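Local coordinates for hypothetical protein PH1897 (Pyrococcus horikoshii, PDB 1VDW) that probably hydrolyses fructose 1,6-bisphosphate to fructose 6-phosphate and phosphate with the help of magnesium, as a homodimer of the inositol monophosphatase superfamily, at residues Ile96-Ala104 / Ala114-Glu122. Sequence-based numbering, arbitrary orientation. Where two conformers were deposited one is given.
Sequences IPFFAVSVA and AFIYEPIVE
Neighbouring strands of a beta hairpin, 100-107 and 110-118, meet antiparallel here, with Val101 facing Tyr117 and Val103 facing Phe115 as hydrogen-bonded pairs. Each pair is closed by two backbone bonds, among them Tyr117 N to Val101 O at 2.9 Å and Val103 N to Phe115 O at 3.0 Å. The Phe115 ring, swung between its own N and carbonyl carbon (chi1 80°), leans alongside Val103, bringing CE2 to 3.5 Å from Val103 CB, while CE1, across the ring, comes near Val101 CG1. This face of the sheet is covered by helix 3-20, where Asp18 binds the Tyr117 hydroxyl, while Ser102 and Ile116 on the reverse face pack on helix 199-211. The hairpin belongs to the large mixed sheet of the inositol monophosphatase fold, next to the strand that carries Asp84, a predicted magnesium ligand. Beyond the paired residues the chains part, and the Phe99 ring packs toward Pro119 and Ile120: its CE1 lies near Pro119 CG, and, in the conformer given, its CZ lies 3.6 Å from Ile120 CG1. With an alanine here, the ring's contacts to Pro119 and Ile120 would probably be lost and a gap left beside Phe92 and Phe25. One water joins the backbones, from Phe99 O (2.9 Å) to Ile120 N; a second donates to Pro97 O and to the side-chain oxygen Glu118 OE2, which Tyr181 also binds.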
loop_
_atom_site.group_PDB
_atom_site.type_symbol
_atom_site.label_atom_id
_atom_site.label_comp_id
_atom_site.label_asym_id
_atom_site.label_seq_id
_atom_site.Cartn_x
_atom_site.Cartn_y
_atom_site.Cartn_z
ATOM N N ILE A 96 3.738 -5.516 -5.758
ATOM C CA ILE A 96 3.265 -4.544 -4.772
ATOM C C ILE A 96 3.283 -5.297 -3.437
ATOM O O ILE A 96 2.577 -6.291 -3.269
ATOM C CB ILE A 96 1.861 -4.063 -5.147
ATOM C CG1 ILE A 96 1.902 -3.427 -6.544
ATOM C CG2 ILE A 96 1.349 -3.079 -4.107
ATOM C CD1 ILE A 96 0.569 -2.924 -7.050
ATOM N N PRO A 97 4.082 -4.820 -2.464
ATOM C CA PRO A 97 4.228 -5.454 -1.150
ATOM C C PRO A 97 3.085 -5.415 -0.156
ATOM O O PRO A 97 3.286 -5.084 1.014
ATOM C CB PRO A 97 5.496 -4.808 -0.609
ATOM C CG PRO A 97 5.352 -3.406 -1.085
ATOM C CD PRO A 97 4.872 -3.573 -2.524
ATOM N N PHE A 98 1.894 -5.772 -0.621
ATOM C CA PHE A 98 0.712 -5.827 0.224
ATOM C C PHE A 98 -0.067 -7.090 -0.109
ATOM O O PHE A 98 -0.881 -7.100 -1.021
ATOM C CB PHE A 98 -0.196 -4.610 0.008
ATOM C CG PHE A 98 0.345 -3.341 0.588
ATOM C CD1 PHE A 98 0.562 -3.218 1.958
ATOM C CD2 PHE A 98 0.667 -2.276 -0.239
ATOM C CE1 PHE A 98 1.101 -2.049 2.489
ATOM C CE2 PHE A 98 1.206 -1.105 0.283
ATOM C CZ PHE A 98 1.424 -0.994 1.650
ATOM N N PHE A 99 0.220 -8.166 0.615
ATOM C CA PHE A 99 -0.486 -9.432 0.432
ATOM C C PHE A 99 -0.348 -10.228 1.721
ATOM O O PHE A 99 0.542 -9.960 2.526
ATOM C CB PHE A 99 0.033 -10.202 -0.795
ATOM C CG PHE A 99 1.517 -10.380 -0.834
ATOM C CD1 PHE A 99 2.126 -11.441 -0.168
ATOM C CD2 PHE A 99 2.312 -9.501 -1.561
ATOM C CE1 PHE A 99 3.506 -11.621 -0.234
ATOM C CE2 PHE A 99 3.691 -9.678 -1.629
ATOM C CZ PHE A 99 4.286 -10.737 -0.966
ATOM N N ALA A 100 -1.234 -11.199 1.923
ATOM C CA ALA A 100 -1.222 -11.955 3.163
ATOM C C ALA A 100 -1.997 -13.248 3.074
ATOM O O ALA A 100 -2.695 -13.506 2.096
ATOM C CB ALA A 100 -1.830 -11.101 4.268
ATOM N N VAL A 101 -1.848 -14.055 4.121
ATOM C CA VAL A 101 -2.588 -15.301 4.277
ATOM C C VAL A 101 -3.544 -14.993 5.431
ATOM O O VAL A 101 -3.126 -14.442 6.454
ATOM C CB VAL A 101 -1.679 -16.465 4.690
ATOM C CG1 VAL A 101 -2.520 -17.709 4.958
ATOM C CG2 VAL A 101 -0.668 -16.742 3.597
ATOM N N SER A 102 -4.815 -15.345 5.269
ATOM C CA SER A 102 -5.835 -15.071 6.285
ATOM C C SER A 102 -6.575 -16.349 6.673
ATOM O O SER A 102 -7.160 -17.008 5.813
ATOM C CB SER A 102 -6.826 -14.039 5.730
ATOM O OG SER A 102 -7.903 -13.803 6.618
ATOM N N VAL A 103 -6.555 -16.690 7.960
ATOM C CA VAL A 103 -7.215 -17.903 8.441
ATOM C C VAL A 103 -7.977 -17.663 9.739
ATOM O O VAL A 103 -7.418 -17.153 10.705
ATOM C CB VAL A 103 -6.183 -19.031 8.711
ATOM C CG1 VAL A 103 -6.863 -20.222 9.377
ATOM C CG2 VAL A 103 -5.527 -19.465 7.417
ATOM N N ALA A 104 -9.257 -18.034 9.754
ATOM C CA ALA A 104 -10.086 -17.908 10.951
ATOM C C ALA A 104 -10.606 -19.306 11.290
ATOM O O ALA A 104 -11.127 -20.011 10.423
ATOM C CB ALA A 104 -11.246 -16.960 10.699
ATOM N N ALA A 114 -7.539 -16.935 15.077
ATOM C CA ALA A 114 -7.389 -16.418 13.733
ATOM C C ALA A 114 -5.989 -15.861 13.588
ATOM O O ALA A 114 -5.381 -15.405 14.563
ATOM C CB ALA A 114 -8.409 -15.321 13.462
ATOM N N PHE A 115 -5.454 -15.928 12.377
ATOM C CA PHE A 115 -4.143 -15.359 12.135
ATOM C C PHE A 115 -4.087 -14.791 10.736
ATOM O O PHE A 115 -4.829 -15.199 9.838
ATOM C CB PHE A 115 -3.011 -16.393 12.350
ATOM C CG PHE A 115 -2.798 -17.349 11.202
ATOM C CD1 PHE A 115 -2.016 -16.988 10.106
ATOM C CD2 PHE A 115 -3.336 -18.630 11.242
ATOM C CE1 PHE A 115 -1.770 -17.894 9.071
ATOM C CE2 PHE A 115 -3.094 -19.539 10.212
ATOM C CZ PHE A 115 -2.310 -19.170 9.128
ATOM N N ILE A 116 -3.229 -13.794 10.592
ATOM C CA ILE A 116 -2.974 -13.158 9.314
ATOM C C ILE A 116 -1.459 -13.083 9.230
ATOM O O ILE A 116 -0.801 -12.562 10.133
ATOM C CB ILE A 116 -3.570 -11.730 9.241
ATOM C CG1 ILE A 116 -5.096 -11.818 9.156
ATOM C CG2 ILE A 116 -3.012 -10.978 8.020
ATOM C CD1 ILE A 116 -5.805 -10.482 9.319
ATOM N N TYR A 117 -0.913 -13.624 8.144
ATOM C CA TYR A 117 0.526 -13.635 7.901
ATOM C C TYR A 117 0.862 -12.603 6.827
ATOM O O TYR A 117 0.384 -12.706 5.697
ATOM C CB TYR A 117 0.970 -15.037 7.451
ATOM C CG TYR A 117 2.431 -15.149 7.057
ATOM C CD1 TYR A 117 3.428 -14.565 7.834
ATOM C CD2 TYR A 117 2.816 -15.851 5.912
ATOM C CE1 TYR A 117 4.774 -14.673 7.486
ATOM C CE2 TYR A 117 4.165 -15.965 5.554
ATOM C CZ TYR A 117 5.134 -15.372 6.347
ATOM O OH TYR A 117 6.462 -15.469 5.999
ATOM N N GLU A 118 1.674 -11.611 7.190
ATOM C CA GLU A 118 2.081 -10.546 6.269
ATOM C C GLU A 118 3.557 -10.868 6.008
ATOM O O GLU A 118 4.457 -10.365 6.680
ATOM C CB GLU A 118 1.912 -9.196 6.966
ATOM C CG GLU A 118 2.328 -8.019 6.108
ATOM C CD GLU A 118 2.145 -6.658 6.766
ATOM O OE1 GLU A 118 1.940 -6.577 7.998
ATOM O OE2 GLU A 118 2.232 -5.649 6.029
ATOM N N PRO A 119 3.826 -11.701 4.994
ATOM C CA PRO A 119 5.187 -12.126 4.658
ATOM C C PRO A 119 6.288 -11.130 4.351
ATOM O O PRO A 119 7.420 -11.328 4.775
ATOM C CB PRO A 119 4.969 -13.096 3.492
ATOM C CG PRO A 119 3.786 -12.547 2.827
ATOM C CD PRO A 119 2.879 -12.205 3.983
ATOM N N ILE A 120 5.960 -10.062 3.630
ATOM C CA ILE A 120 6.958 -9.059 3.263
ATOM C C ILE A 120 7.747 -8.539 4.456
ATOM O O ILE A 120 8.942 -8.253 4.347
ATOM C CB ILE A 120 6.303 -7.850 2.550
ATOM C CG1 ILE A 120 5.857 -8.253 1.141
ATOM C CG2 ILE A 120 7.278 -6.675 2.499
ATOM C CD1 ILE A 120 6.999 -8.636 0.214
ATOM N N VAL A 121 7.076 -8.424 5.594
ATOM C CA VAL A 121 7.706 -7.904 6.801
ATOM C C VAL A 121 7.759 -8.946 7.921
ATOM O O VAL A 121 7.941 -8.608 9.083
ATOM C CB VAL A 121 7.000 -6.620 7.299
ATOM C CG1 VAL A 121 7.406 -5.442 6.419
ATOM C CG2 VAL A 121 5.489 -6.805 7.276
ATOM N N GLU A 122 7.599 -10.214 7.548
ATOM C CA GLU A 122 7.676 -11.329 8.493
ATOM C C GLU A 122 6.808 -11.134 9.726
ATOM O O GLU A 122 7.244 -11.385 10.849
ATOM C CB GLU A 122 9.134 -11.533 8.916
ATOM C CG GLU A 122 10.060 -11.868 7.751
ATOM C CD GLU A 122 11.525 -11.931 8.149
ATOM O OE1 GLU A 122 11.833 -12.493 9.218
ATOM O OE2 GLU A 122 12.374 -11.427 7.381
HETATM O O HOH W 1 2.628 -6.414 3.383
HETATM O O HOH W 2 3.251 -9.074 2.931
#